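Local atomic coordinates of tail spike protein (Acinetobacter phage vB_AbaP_AS12, PDB entry 6EU4), a protein that forms the trimeric tailspike of an Acinetobacter baumannii phage and probably recognises and cleaves the capsular polysaccharide of its host. Residues 185-190 with 215-220. Numbering follows the deposited sequence.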
ATOM      1  N   ASP A 185      33.555   8.308   9.710  1.00 21.14           N
ATOM      2  CA  ASP A 185      32.290   7.991   9.062  1.00 17.55           C
ATOM      3  C   ASP A 185      31.333   9.180   9.166  1.00 18.25           C
ATOM      4  O   ASP A 185      31.519  10.081   9.988  1.00 20.55           O
ATOM      5  CB  ASP A 185      31.633   6.767   9.703  1.00 18.07           C
ATOM      6  CG  ASP A 185      32.366   5.473   9.397  1.00 21.82           C
ATOM      7  OD1 ASP A 185      33.242   5.461   8.503  1.00 22.11           O
ATOM      8  OD2 ASP A 185      32.065   4.466  10.073  1.00 21.62           O
ATOM      9  N   TRP A 186      30.281   9.156   8.335  1.00 16.26           N
ATOM     10  CA  TRP A 186      29.248  10.178   8.417  1.00 15.49           C
ATOM     11  C   TRP A 186      28.004   9.739   9.176  1.00 16.60           C
ATOM     12  O   TRP A 186      27.266  10.607   9.650  1.00 15.88           O
ATOM     13  CB  TRP A 186      28.816  10.644   7.021  1.00 15.36           C
ATOM     14  CG  TRP A 186      29.907  11.198   6.178  1.00 19.18           C
ATOM     15  CD1 TRP A 186      31.154  11.559   6.576  1.00 21.41           C
ATOM     16  CD2 TRP A 186      29.847  11.443   4.774  1.00 22.57           C
ATOM     17  NE1 TRP A 186      31.881  12.004   5.506  1.00 23.07           N
ATOM     18  CE2 TRP A 186      31.097  11.950   4.385  1.00 24.23           C
ATOM     19  CE3 TRP A 186      28.851  11.280   3.805  1.00 26.24           C
ATOM     20  CZ2 TRP A 186      31.386  12.303   3.068  1.00 27.63           C
ATOM     21  CZ3 TRP A 186      29.139  11.623   2.496  1.00 28.55           C
ATOM     22  CH2 TRP A 186      30.391  12.132   2.143  1.00 27.56           C
ATOM     23  N   TYR A 187      27.743   8.430   9.306  1.00 13.90           N
ATOM     24  CA  TYR A 187      26.501   7.938   9.884  1.00 13.43           C
ATOM     25  C   TYR A 187      26.794   6.879  10.939  1.00 15.30           C
ATOM     26  O   TYR A 187      27.734   6.087  10.805  1.00 15.30           O
ATOM     27  CB  TYR A 187      25.569   7.342   8.798  1.00 16.65           C
ATOM     28  CG  TYR A 187      25.180   8.375   7.773  1.00 15.98           C
ATOM     29  CD1 TYR A 187      24.083   9.198   7.983  1.00 16.50           C
ATOM     30  CD2 TYR A 187      25.913   8.535   6.605  1.00 16.60           C
ATOM     31  CE1 TYR A 187      23.737  10.175   7.068  1.00 18.23           C
ATOM     32  CE2 TYR A 187      25.575   9.511   5.686  1.00 17.25           C
ATOM     33  CZ  TYR A 187      24.490  10.329   5.925  1.00 18.36           C
ATOM     34  OH  TYR A 187      24.149  11.296   5.002  1.00 20.94           O
ATOM     35  N   ALA A 188      25.963   6.857  11.978  1.00 16.32           N
ATOM     36  CA  ALA A 188      25.893   5.718  12.889  1.00 15.30           C
ATOM     37  C   ALA A 188      25.039   4.668  12.192  1.00 14.22           C
ATOM     38  O   ALA A 188      23.833   4.872  11.985  1.00 14.16           O
ATOM     39  CB  ALA A 188      25.307   6.138  14.236  1.00 16.12           C
ATOM     40  N   GLN A 189      25.656   3.566  11.782  1.00 14.14           N
ATOM     41  CA  GLN A 189      25.009   2.694  10.817  1.00 12.92           C
ATOM     42  C   GLN A 189      25.168   1.224  11.181  1.00 14.10           C
ATOM     43  O   GLN A 189      26.006   0.842  11.999  1.00 13.40           O
ATOM     44  CB  GLN A 189      25.562   2.927   9.416  1.00 13.08           C
ATOM     45  CG  GLN A 189      27.036   2.699   9.250  1.00 16.57           C
ATOM     46  CD  GLN A 189      27.444   2.911   7.812  1.00 21.21           C
ATOM     47  OE1 GLN A 189      27.654   4.048   7.380  1.00 22.83           O
ATOM     48  NE2 GLN A 189      27.502   1.821   7.042  1.00 18.98           N
ATOM     49  N   ASN A 190      24.335   0.406  10.535  1.00 15.03           N
ATOM     50  CA  ASN A 190      24.351  -1.047  10.717  1.00 14.34           C
ATOM     51  C   ASN A 190      24.143  -1.440  12.174  1.00 14.31           C
ATOM     52  O   ASN A 190      24.729  -2.402  12.666  1.00 14.90           O
ATOM     53  CB  ASN A 190      25.633  -1.642  10.154  1.00 16.99           C
ATOM     54  CG  ASN A 190      25.791  -1.354   8.677  1.00 20.17           C
ATOM     55  OD1 ASN A 190      26.597  -0.515   8.274  1.00 21.28           O
ATOM     56  ND2 ASN A 190      24.983  -2.015   7.860  1.00 19.80           N
ATOM     57  N   LEU A 215      22.398  11.376  12.740  1.00 12.33           N
ATOM     58  CA  LEU A 215      22.920  10.849  11.473  1.00 12.40           C
ATOM     59  C   LEU A 215      22.936   9.324  11.586  1.00 12.91           C
ATOM     60  O   LEU A 215      23.817   8.763  12.245  1.00 13.13           O
ATOM     61  CB  LEU A 215      24.324  11.400  11.184  1.00 12.98           C
ATOM     62  CG  LEU A 215      24.523  12.919  11.306  1.00 15.12           C
ATOM     63  CD1 LEU A 215      25.987  13.296  11.097  1.00 16.09           C
ATOM     64  CD2 LEU A 215      23.641  13.669  10.318  1.00 15.50           C
ATOM     65  N   ILE A 216      21.972   8.654  10.949  1.00 11.96           N
ATOM     66  CA  ILE A 216      21.837   7.200  11.058  1.00 13.95           C
ATOM     67  C   ILE A 216      21.531   6.611   9.692  1.00 13.51           C
ATOM     68  O   ILE A 216      20.951   7.267   8.818  1.00 13.66           O
ATOM     69  CB  ILE A 216      20.740   6.767  12.066  1.00 11.64           C
ATOM     70  CG1 ILE A 216      19.424   7.485  11.769  1.00 13.18           C
ATOM     71  CG2 ILE A 216      21.204   7.026  13.491  1.00 12.89           C
ATOM     72  CD1 ILE A 216      18.241   6.974  12.581  1.00 14.92           C
ATOM     73  N   ALA A 217      21.941   5.362   9.508  1.00 14.44           N
ATOM     74  CA  ALA A 217      21.706   4.694   8.238  1.00 12.31           C
ATOM     75  C   ALA A 217      21.724   3.192   8.442  1.00 13.30           C
ATOM     76  O   ALA A 217      22.369   2.677   9.359  1.00 13.87           O
ATOM     77  CB  ALA A 217      22.771   5.055   7.198  1.00 12.39           C
ATOM     78  N   LEU A 218      21.064   2.503   7.522  1.00 11.64           N
ATOM     79  CA  LEU A 218      21.283   1.075   7.313  1.00 11.78           C
ATOM     80  C   LEU A 218      21.079   0.273   8.600  1.00 14.13           C
ATOM     81  O   LEU A 218      21.922  -0.539   8.988  1.00 13.43           O
ATOM     82  CB  LEU A 218      22.681   0.843   6.744  1.00 12.23           C
ATOM     83  CG  LEU A 218      22.955   1.526   5.409  1.00 14.82           C
ATOM     84  CD1 LEU A 218      24.465   1.589   5.182  1.00 17.87           C
ATOM     85  CD2 LEU A 218      22.278   0.812   4.255  1.00 14.58           C
ATOM     86  N   SER A 219      19.947   0.509   9.271  1.00 14.52           N
ATOM     87  CA  SER A 219      19.754   0.013  10.632  1.00 14.05           C
ATOM     88  C   SER A 219      18.335  -0.492  10.815  1.00 12.01           C
ATOM     89  O   SER A 219      17.420  -0.144  10.054  1.00 12.45           O
ATOM     90  CB  SER A 219      20.018   1.094  11.681  1.00 12.07           C
ATOM     91  OG  SER A 219      21.387   1.447  11.731  1.00 14.20           O
ATOM     92  N   THR A 220      18.154  -1.298  11.865  1.00 12.97           N
ATOM     93  CA  THR A 220      16.823  -1.725  12.278  1.00 12.47           C
ATOM     94  C   THR A 220      16.612  -1.388  13.748  1.00 11.88           C
ATOM     95  O   THR A 220      17.492  -1.616  14.589  1.00 13.71           O
ATOM     96  CB  THR A 220      16.574  -3.228  12.063  1.00 14.07           C
ATOM     97  OG1 THR A 220      17.492  -3.995  12.848  1.00 14.72           O
ATOM     98  CG2 THR A 220      16.733  -3.607  10.590  1.00 15.18           C
TER
HETATM   99  O   HOH W   1      21.678   3.561  13.432  1.00 14.42           O
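Tyr187 sets CG anti to its carbonyl carbon (chi1 -61°), which turns the CD1 edge of the ring to the backbone of Ile216, while Gln189 takes the crowded position between N and carbonyl carbon (chi1 59°) and then extends toward Asn190. Residues 188-189 and 215-217 are parallel strands on successive rungs of the right-handed beta-helix expected of a phage tailspike, and strand 237-239 follows as the next rung. Ala188 N donates to Leu215 O at 2.9 Å, nearly straight, and Ala217 N returns a longer bond to Ala188 O; both donors stand above the carbonyl planes. A CA-H...O contact from Ile216 CA also reaches Ala188 O, and a water bridges this oxygen to Ser219 OG. On one face Ala188 CB meets Ile216 CG2 loosely (4.3 Å), and both side chains touch Ala179 of strand 175-179. On the other, Tyr187 CB lies 4.0 Å from Ala217 CB, and the ring brings its edge, in plane, to Ile216 N at 3.7 Å from CD1. Its hydroxyl bonds to Asp237, and Trp239 meets the ring edge-to-face, tying three rungs together. Both segments turn a corner, at Asn190 and at Leu218, with positive phi at each, so the rungs bend in step. Gln189 and Leu218 run side by side, NE2 of the former touching CD1 of the latter; Leu145 of a second subunit packs on Gln189 and Asn190. Gln189 NE2 donates to Asn190 OD1 at 2.8 Å, in both amide planes, which fixes the two side chains relative to each other. At the corner Ala217 O is gripped twice: Asn190 N arrives in the carbonyl plane at 3.2 Å, and Ser219 OG donates from above it at 2.8 Å.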